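PDB 6SYY: periplasmic cell division protein (SufI), which is a multicopper oxidase that probably oxidises its substrates through a set of bound copper ions. Local coordinates for residues 243-254 with 297-308. Numbering follows the deposited sequence.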
loop_
_atom_site.group_PDB
_atom_site.type_symbol
_atom_site.label_atom_id
_atom_site.label_comp_id
_atom_site.label_asym_id
_atom_site.label_seq_id
_atom_site.Cartn_x
_atom_site.Cartn_y
_atom_site.Cartn_z
ATOM N N VAL A 243 4.114 6.661 24.145
ATOM C CA VAL A 243 5.076 5.590 23.948
ATOM C C VAL A 243 5.970 5.512 25.175
ATOM O O VAL A 243 6.069 6.452 25.965
ATOM C CB VAL A 243 5.931 5.786 22.679
ATOM C CG1 VAL A 243 5.043 5.900 21.447
ATOM C CG2 VAL A 243 6.816 7.009 22.823
ATOM N N GLU A 244 6.617 4.365 25.327
ATOM C CA GLU A 244 7.639 4.164 26.339
ATOM C C GLU A 244 9.015 4.185 25.680
ATOM O O GLU A 244 9.143 4.147 24.454
ATOM C CB GLU A 244 7.403 2.843 27.077
ATOM C CG GLU A 244 5.935 2.563 27.342
ATOM C CD GLU A 244 5.708 1.235 28.035
ATOM O OE1 GLU A 244 6.683 0.676 28.581
ATOM O OE2 GLU A 244 4.558 0.748 28.028
ATOM N N ARG A 245 10.058 4.259 26.509
ATOM C CA ARG A 245 11.428 4.208 25.997
ATOM C C ARG A 245 11.706 2.771 25.558
ATOM O O ARG A 245 12.276 1.952 26.282
ATOM C CB ARG A 245 12.425 4.707 27.039
ATOM C CG ARG A 245 12.350 6.215 27.268
ATOM C CD ARG A 245 13.465 6.730 28.167
ATOM N NE ARG A 245 14.779 6.636 27.534
ATOM C CZ ARG A 245 15.731 5.783 27.901
ATOM N NH1 ARG A 245 15.522 4.944 28.906
ATOM N NH2 ARG A 245 16.896 5.773 27.267
ATOM N N LYS A 246 11.260 2.459 24.344
ATOM C CA LYS A 246 11.341 1.114 23.793
ATOM C C LYS A 246 11.534 1.229 22.288
ATOM O O LYS A 246 11.432 2.314 21.708
ATOM C CB LYS A 246 10.078 0.286 24.112
ATOM C CG LYS A 246 9.887 -0.064 25.582
ATOM C CD LYS A 246 8.879 -1.191 25.784
ATOM C CE LYS A 246 7.451 -0.707 25.643
ATOM N NZ LYS A 246 6.469 -1.788 25.945
ATOM N N ILE A 247 11.816 0.097 21.654
ATOM C CA ILE A 247 11.755 0.018 20.200
ATOM C C ILE A 247 10.315 -0.249 19.789
ATOM O O ILE A 247 9.674 -1.176 20.297
ATOM C CB ILE A 247 12.692 -1.074 19.665
ATOM C CG1 ILE A 247 14.156 -0.687 19.902
ATOM C CG2 ILE A 247 12.397 -1.338 18.182
ATOM C CD1 ILE A 247 15.142 -1.813 19.644
ATOM N N TYR A 248 9.798 0.578 18.885
ATOM C CA TYR A 248 8.482 0.383 18.295
ATOM C C TYR A 248 8.628 0.067 16.816
ATOM O O TYR A 248 9.474 0.644 16.125
ATOM C CB TYR A 248 7.597 1.621 18.462
ATOM C CG TYR A 248 7.005 1.780 19.839
ATOM C CD1 TYR A 248 7.801 2.137 20.919
ATOM C CD2 TYR A 248 5.646 1.584 20.060
ATOM C CE1 TYR A 248 7.265 2.284 22.185
ATOM C CE2 TYR A 248 5.099 1.728 21.323
ATOM C CZ TYR A 248 5.915 2.080 22.382
ATOM O OH TYR A 248 5.388 2.231 23.644
ATOM N N ARG A 249 7.807 -0.854 16.334
ATOM C CA ARG A 249 7.678 -1.101 14.908
ATOM C C ARG A 249 6.421 -0.404 14.409
ATOM O O ARG A 249 5.335 -0.603 14.964
ATOM C CB ARG A 249 7.608 -2.596 14.613
ATOM C CG ARG A 249 7.257 -2.916 13.175
ATOM C CD ARG A 249 7.250 -4.403 12.961
ATOM N NE ARG A 249 7.185 -4.750 11.549
ATOM C CZ ARG A 249 7.428 -5.969 11.084
ATOM N NH1 ARG A 249 7.756 -6.941 11.928
ATOM N NH2 ARG A 249 7.348 -6.217 9.785
ATOM N N PHE A 250 6.571 0.419 13.377
ATOM C CA PHE A 250 5.434 1.067 12.736
ATOM C C PHE A 250 5.337 0.584 11.298
ATOM O O PHE A 250 6.309 0.674 10.538
ATOM C CB PHE A 250 5.558 2.589 12.793
ATOM C CG PHE A 250 5.597 3.135 14.188
ATOM C CD1 PHE A 250 4.443 3.193 14.952
ATOM C CD2 PHE A 250 6.785 3.583 14.738
ATOM C CE1 PHE A 250 4.474 3.690 16.242
ATOM C CE2 PHE A 250 6.823 4.081 16.026
ATOM C CZ PHE A 250 5.668 4.135 16.780
ATOM N N ARG A 251 4.169 0.061 10.936
ATOM C CA ARG A 251 3.871 -0.373 9.574
ATOM C C ARG A 251 3.155 0.775 8.884
ATOM O O ARG A 251 1.938 0.935 9.018
ATOM C CB ARG A 251 3.027 -1.638 9.576
ATOM C CG ARG A 251 3.723 -2.812 10.220
ATOM C CD ARG A 251 2.778 -3.972 10.381
ATOM N NE ARG A 251 3.394 -5.051 11.144
ATOM C CZ ARG A 251 3.925 -6.141 10.603
ATOM N NH1 ARG A 251 3.915 -6.307 9.284
ATOM N NH2 ARG A 251 4.462 -7.065 11.383
ATOM N N ILE A 252 3.913 1.584 8.154
ATOM C CA ILE A 252 3.351 2.765 7.512
ATOM C C ILE A 252 2.749 2.351 6.177
ATOM O O ILE A 252 3.434 1.780 5.322
ATOM C CB ILE A 252 4.413 3.856 7.330
ATOM C CG1 ILE A 252 4.989 4.260 8.690
ATOM C CG2 ILE A 252 3.808 5.050 6.609
ATOM C CD1 ILE A 252 6.213 5.126 8.597
ATOM N N LEU A 253 1.462 2.622 6.004
ATOM C CA LEU A 253 0.753 2.332 4.767
ATOM C C LEU A 253 0.150 3.633 4.265
ATOM O O LEU A 253 -0.676 4.242 4.955
ATOM C CB LEU A 253 -0.331 1.272 4.986
ATOM C CG LEU A 253 -1.076 0.740 3.759
ATOM C CD1 LEU A 253 -1.565 -0.671 4.031
ATOM C CD2 LEU A 253 -2.249 1.628 3.376
ATOM N N ASN A 254 0.571 4.063 3.081
ATOM C CA ASN A 254 -0.008 5.250 2.458
ATOM C C ASN A 254 -1.304 4.828 1.786
ATOM O O ASN A 254 -1.293 4.221 0.712
ATOM C CB ASN A 254 0.958 5.874 1.461
ATOM C CG ASN A 254 0.453 7.193 0.912
ATOM O OD1 ASN A 254 -0.740 7.493 0.980
ATOM N ND2 ASN A 254 1.361 7.988 0.359
ATOM N N PRO A 297 1.371 6.544 -2.442
ATOM C CA PRO A 297 0.194 5.670 -2.371
ATOM C C PRO A 297 0.501 4.278 -2.903
ATOM O O PRO A 297 1.089 4.118 -3.973
ATOM C CB PRO A 297 -0.828 6.395 -3.249
ATOM C CG PRO A 297 -0.451 7.821 -3.149
ATOM C CD PRO A 297 1.040 7.870 -2.992
ATOM N N GLY A 298 0.095 3.261 -2.145
ATOM C CA GLY A 298 0.381 1.887 -2.485
ATOM C C GLY A 298 1.666 1.341 -1.897
ATOM O O GLY A 298 1.826 0.118 -1.816
ATOM N N GLU A 299 2.589 2.206 -1.492
ATOM C CA GLU A 299 3.786 1.749 -0.805
ATOM C C GLU A 299 3.478 1.441 0.656
ATOM O O GLU A 299 2.549 1.996 1.255
ATOM C CB GLU A 299 4.895 2.798 -0.888
ATOM C CG GLU A 299 5.565 2.906 -2.252
ATOM C CD GLU A 299 6.818 3.768 -2.218
ATOM O OE1 GLU A 299 6.744 4.917 -1.730
ATOM O OE2 GLU A 299 7.883 3.293 -2.668
ATOM N N ARG A 300 4.263 0.528 1.223
ATOM C CA ARG A 300 4.239 0.244 2.650
ATOM C C ARG A 300 5.678 0.163 3.134
ATOM O O ARG A 300 6.486 -0.570 2.558
ATOM C CB ARG A 300 3.486 -1.058 2.966
ATOM C CG ARG A 300 1.973 -0.993 2.753
ATOM C CD ARG A 300 1.587 -1.542 1.397
ATOM N NE ARG A 300 1.970 -2.945 1.266
ATOM C CZ ARG A 300 1.998 -3.605 0.114
ATOM N NH1 ARG A 300 1.673 -2.984 -1.014
ATOM N NH2 ARG A 300 2.361 -4.884 0.086
ATOM N N ILE A 301 5.997 0.927 4.175
ATOM C CA ILE A 301 7.337 0.963 4.751
ATOM C C ILE A 301 7.227 0.542 6.211
ATOM O O ILE A 301 6.502 1.172 6.990
ATOM C CB ILE A 301 7.975 2.358 4.629
ATOM C CG1 ILE A 301 7.824 2.901 3.207
ATOM C CG2 ILE A 301 9.449 2.313 5.024
ATOM C CD1 ILE A 301 8.550 2.083 2.151
ATOM N N ASP A 302 7.926 -0.533 6.573
ATOM C CA ASP A 302 8.058 -0.944 7.966
ATOM C C ASP A 302 9.310 -0.307 8.556
ATOM O O ASP A 302 10.408 -0.463 8.007
ATOM C CB ASP A 302 8.146 -2.467 8.087
ATOM C CG ASP A 302 6.822 -3.158 7.815
ATOM O OD1 ASP A 302 6.190 -2.864 6.778
ATOM O OD2 ASP A 302 6.421 -4.010 8.637
ATOM N N ILE A 303 9.148 0.407 9.669
ATOM C CA ILE A 303 10.270 1.061 10.325
ATOM C C ILE A 303 10.347 0.635 11.782
ATOM O O ILE A 303 9.345 0.262 12.399
ATOM C CB ILE A 303 10.197 2.603 10.235
ATOM C CG1 ILE A 303 8.973 3.129 10.992
ATOM C CG2 ILE A 303 10.225 3.057 8.774
ATOM C CD1 ILE A 303 8.973 4.635 11.198
ATOM N N LEU A 304 11.564 0.684 12.322
ATOM C CA LEU A 304 11.826 0.557 13.750
ATOM C C LEU A 304 12.251 1.916 14.284
ATOM O O LEU A 304 13.120 2.571 13.700
ATOM C CB LEU A 304 12.919 -0.476 14.039
ATOM C CG LEU A 304 12.659 -1.968 13.799
ATOM C CD1 LEU A 304 13.902 -2.776 14.139
ATOM C CD2 LEU A 304 11.457 -2.469 14.588
ATOM N N VAL A 305 11.632 2.341 15.378
ATOM C CA VAL A 305 11.959 3.601 16.034
ATOM C C VAL A 305 12.328 3.282 17.474
ATOM O O VAL A 305 11.537 2.667 18.201
ATOM C CB VAL A 305 10.798 4.604 15.974
ATOM C CG1 VAL A 305 11.211 5.924 16.598
ATOM C CG2 VAL A 305 10.357 4.813 14.539
ATOM N N ASP A 306 13.527 3.687 17.883
ATOM C CA ASP A 306 14.018 3.408 19.229
ATOM C C ASP A 306 13.768 4.653 20.071
ATOM O O ASP A 306 14.576 5.580 20.101
ATOM C CB ASP A 306 15.489 3.017 19.206
ATOM C CG ASP A 306 15.944 2.389 20.512
ATOM O OD1 ASP A 306 15.255 2.581 21.532
ATOM O OD2 ASP A 306 16.989 1.705 20.522
ATOM N N PHE A 307 12.636 4.667 20.768
ATOM C CA PHE A 307 12.325 5.818 21.603
ATOM C C PHE A 307 13.199 5.900 22.850
ATOM O O PHE A 307 13.067 6.866 23.610
ATOM C CB PHE A 307 10.841 5.805 21.982
ATOM C CG PHE A 307 9.930 6.183 20.851
ATOM C CD1 PHE A 307 9.844 7.500 20.424
ATOM C CD2 PHE A 307 9.161 5.224 20.205
ATOM C CE1 PHE A 307 9.006 7.855 19.371
ATOM C CE2 PHE A 307 8.323 5.571 19.150
ATOM C CZ PHE A 307 8.247 6.887 18.732
ATOM N N ARG A 308 14.093 4.933 23.079
ATOM C CA ARG A 308 15.117 5.115 24.103
ATOM C C ARG A 308 16.078 6.243 23.749
ATOM O O ARG A 308 16.777 6.745 24.636
ATOM C CB ARG A 308 15.893 3.818 24.322
ATOM C CG ARG A 308 15.053 2.688 24.878
ATOM C CD ARG A 308 15.824 1.380 24.948
ATOM N NE ARG A 308 16.186 0.883 23.623
ATOM C CZ ARG A 308 16.822 -0.264 23.403
ATOM N NH1 ARG A 308 17.164 -1.040 24.425
ATOM N NH2 ARG A 308 17.116 -0.637 22.164
#
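Antiparallel strands 247-254 and 300-306, in the middle cupredoxin-like domain of this three-domain multicopper oxidase, are paired through Y248 with V305, F250 with I303 and I252 with I301, each joined by two backbone hydrogen bonds. These six side chains line one face. There F307 lies between two aliphatic groups: V243 CG2 sits over the centre of its ring, 3.8 Å from F307 CG, and V305 CG1 lies over the opposite face, toward its rim. The F307 edge points at the Y248 ring in an offset edge-to-face pair, planes at 81°, and touches the F250 edge. On the other face R249, extended with CG anti to the backbone N (chi1 171°), donates NH2 to D302 OD2 at 2.7 Å, in its guanidinium plane. The same oxygen lies over one face of the R251 guanidinium, a salt bridge of charges only. R249 also salt-bridges E185, and R251 bridges D200 and hydrogen-bonds T155 OG1. At the turn end, R308 meets the D306 carboxylate with two nitrogens, NE to OD1 at 2.8 Å and NH2 to OD2, and its backbone N closes an Asx turn on OD1; I247 CG1 packs on D306 CG at 3.6 Å. With an alanine here, R308 would probably lose its carboxylate mate and the Asx turn its acceptor, leaving K376 O among its remaining partners. Strand 200-208 pairs with 247-254 and strand 270-279 with 300-306, while R300 reaches T155 and D479 near the copper ligand H120.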